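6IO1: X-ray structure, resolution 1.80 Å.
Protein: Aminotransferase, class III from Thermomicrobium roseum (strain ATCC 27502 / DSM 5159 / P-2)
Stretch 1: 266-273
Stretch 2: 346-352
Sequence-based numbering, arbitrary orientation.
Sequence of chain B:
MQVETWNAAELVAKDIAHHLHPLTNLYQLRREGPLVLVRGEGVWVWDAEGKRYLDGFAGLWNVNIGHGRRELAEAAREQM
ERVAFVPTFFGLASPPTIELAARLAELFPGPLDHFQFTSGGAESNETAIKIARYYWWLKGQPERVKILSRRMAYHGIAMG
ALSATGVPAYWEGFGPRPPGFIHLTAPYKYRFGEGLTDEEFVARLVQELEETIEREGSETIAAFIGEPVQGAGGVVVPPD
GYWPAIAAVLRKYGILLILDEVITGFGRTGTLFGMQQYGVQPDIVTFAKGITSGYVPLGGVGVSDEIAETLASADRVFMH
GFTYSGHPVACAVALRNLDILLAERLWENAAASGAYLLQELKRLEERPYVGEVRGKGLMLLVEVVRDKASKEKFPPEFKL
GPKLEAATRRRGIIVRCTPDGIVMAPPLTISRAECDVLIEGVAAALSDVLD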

# COMPACT_ATOMS: atom_id res chain seq x y z
N PHE B 266 18.36 -6.14 -0.81
CA PHE B 266 19.18 -4.98 -1.15
C PHE B 266 20.26 -4.72 -0.09
O PHE B 266 20.44 -3.60 0.39
N GLY B 267 21.00 -5.78 0.25
CA GLY B 267 22.28 -5.67 0.91
C GLY B 267 22.32 -5.79 2.43
O GLY B 267 23.42 -5.71 2.99
N ARG B 268 21.19 -5.98 3.11
CA ARG B 268 21.22 -5.92 4.57
C ARG B 268 21.98 -7.09 5.18
O ARG B 268 22.67 -6.92 6.20
N THR B 269 21.90 -8.28 4.59
CA THR B 269 22.47 -9.48 5.20
C THR B 269 23.95 -9.69 4.88
O THR B 269 24.54 -10.65 5.38
N GLY B 270 24.55 -8.83 4.06
CA GLY B 270 25.92 -9.01 3.61
C GLY B 270 26.03 -9.45 2.17
O GLY B 270 27.14 -9.46 1.62
N THR B 271 24.91 -9.82 1.54
CA THR B 271 24.80 -10.03 0.11
C THR B 271 23.66 -9.17 -0.39
O THR B 271 22.88 -8.63 0.40
N LEU B 272 23.55 -9.03 -1.71
CA LEU B 272 22.49 -8.19 -2.27
C LEU B 272 21.11 -8.69 -1.84
O LEU B 272 20.25 -7.89 -1.47
N PHE B 273 20.90 -10.00 -1.87
CA PHE B 273 19.64 -10.59 -1.44
C PHE B 273 19.91 -11.76 -0.50
O PHE B 273 20.93 -12.43 -0.60
N LEU B 346 27.54 -1.83 -0.98
CA LEU B 346 27.11 -1.67 0.44
C LEU B 346 26.95 -3.02 1.14
O LEU B 346 27.03 -3.05 2.38
N TRP B 347 26.70 -4.09 0.38
CA TRP B 347 26.56 -5.43 1.02
C TRP B 347 27.86 -5.77 1.76
O TRP B 347 27.78 -6.48 2.78
N GLU B 348 29.01 -5.35 1.22
CA GLU B 348 30.29 -5.66 1.84
C GLU B 348 30.43 -4.95 3.18
O GLU B 348 30.82 -5.57 4.18
N ASN B 349 30.12 -3.65 3.22
CA ASN B 349 30.14 -2.94 4.49
C ASN B 349 29.08 -3.48 5.44
O ASN B 349 29.29 -3.49 6.65
N ALA B 350 27.94 -3.92 4.91
CA ALA B 350 26.94 -4.54 5.77
C ALA B 350 27.50 -5.78 6.44
O ALA B 350 27.36 -5.94 7.66
N ALA B 351 28.19 -6.63 5.68
CA ALA B 351 28.78 -7.83 6.26
C ALA B 351 29.84 -7.47 7.30
O ALA B 351 29.83 -8.00 8.42
N ALA B 352 30.75 -6.56 6.96
CA ALA B 352 31.84 -6.21 7.87
C ALA B 352 31.31 -5.55 9.14
O ALA B 352 31.66 -5.97 10.26

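Which side chains point across the contact? From the helix, the CA-to-CB bonds of Trp347 and Ala350 point toward the loop, while that of Ala351 points sideways. The loop answers largely with backbone: Phe266, Arg268, Thr269 and Thr271 all point away, and Leu272 points sideways. Ala350 can therefore bring its CB to 3.1 Å from Gly267 O and 3.8 Å from Arg268 O, sitting against the turn that runs from Gly267 to Gly270.

How does the indole of Trp347 lie? Its chi1 of 53° (p) and chi2 of 87° lay the ring alongside Thr271 and Leu272. Trp347 CB is 3.7 Å from Thr271 C, and Gly270 O lies at the ring edge, near its plane. Leu272, with chi1 t and chi2 p, places CD1 4.2 Å from Trp347 CE3, an apolar contact that approaches the ring obliquely.

Why do glycines suit the closest crossings? At Gly270 a CB would sit only 3.1 Å from Ala351 CB, and the backbone angles would also jam it against the preceding carbonyl. Without one, Gly270 CA lies 3.8 Å from Ala351 CB and makes a CA-H...O contact with Trp347 O, at 3.2 Å from Gly270 CA. Gly267 has room toward the helix for a CB, so its need for glycine comes from its own backbone angles.

Where do the polar groups find partners? No hydrogen bond joins the two stretches. Thr271, in the p rotamer, turns its hydroxyl back to its own loop, where OG1 donates to Phe273 O at 2.7 Å. Arg268, extended at chi1 (t), has NH1 and NH2 hydrogen-bonded elsewhere in the structure, as is Asn349 ND2. The interface is thus left to carbon contacts and backbone carbonyls.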

# COMPACT_ATOMS: atom_id res chain seq x y z
CB PHE B 266 18.31 -3.76 -1.39
CG PHE B 266 17.33 -3.94 -2.52
CD1 PHE B 266 17.70 -3.69 -3.83
CD2 PHE B 266 16.05 -4.41 -2.27
CE1 PHE B 266 16.80 -3.87 -4.87
CE2 PHE B 266 15.15 -4.60 -3.30
CZ PHE B 266 15.53 -4.33 -4.60
CB ARG B 268 19.80 -5.86 5.13
CG ARG B 268 19.77 -5.65 6.64
CD ARG B 268 18.55 -4.88 7.11
NE ARG B 268 18.55 -3.48 6.67
CZ ARG B 268 19.23 -2.51 7.27
NH1 ARG B 268 19.97 -2.76 8.33
NH2 ARG B 268 19.17 -1.27 6.79
CB THR B 269 21.69 -10.73 4.79
OG1 THR B 269 21.88 -10.97 3.39
CG2 THR B 269 20.21 -10.55 5.07
CB THR B 271 24.55 -11.50 -0.24
OG1 THR B 271 23.36 -11.95 0.41
CG2 THR B 271 25.73 -12.37 0.19
CB LEU B 272 22.60 -8.14 -3.79
CG LEU B 272 21.65 -7.12 -4.44
CD1 LEU B 272 21.85 -5.74 -3.82
CD2 LEU B 272 21.86 -7.07 -5.94
CB PHE B 273 18.79 -11.04 -2.63
CG PHE B 273 18.47 -9.93 -3.59
CD1 PHE B 273 17.67 -8.87 -3.20
CD2 PHE B 273 18.96 -9.95 -4.88
CE1 PHE B 273 17.37 -7.85 -4.08
CE2 PHE B 273 18.67 -8.93 -5.77
CZ PHE B 273 17.87 -7.88 -5.36
CB LEU B 346 25.82 -0.84 0.50
CG LEU B 346 25.98 0.63 0.12
CD1 LEU B 346 24.69 1.40 0.38
CD2 LEU B 346 27.14 1.26 0.87
CB TRP B 347 26.16 -6.50 0.00
CG TRP B 347 27.05 -6.57 -1.19
CD1 TRP B 347 28.21 -7.29 -1.32
CD2 TRP B 347 26.86 -5.90 -2.45
NE1 TRP B 347 28.75 -7.10 -2.56
CE2 TRP B 347 27.95 -6.26 -3.28
CE3 TRP B 347 25.89 -5.03 -2.96
CZ2 TRP B 347 28.08 -5.78 -4.58
CZ3 TRP B 347 26.02 -4.56 -4.24
CH2 TRP B 347 27.10 -4.93 -5.04
CB GLU B 348 31.43 -5.24 0.90
CG GLU B 348 31.49 -6.03 -0.40
CD GLU B 348 32.65 -5.60 -1.28
OE1 GLU B 348 33.37 -4.65 -0.89
OE2 GLU B 348 32.84 -6.21 -2.35
CB ASN B 349 29.95 -1.44 4.29
CG ASN B 349 30.27 -0.64 5.54
OD1 ASN B 349 31.41 -0.61 6.00
ND2 ASN B 349 29.25 -0.01 6.11
CB ALA B 350 25.69 -4.88 4.96
CB ALA B 351 29.38 -8.70 5.16
CB ALA B 352 32.84 -5.30 7.17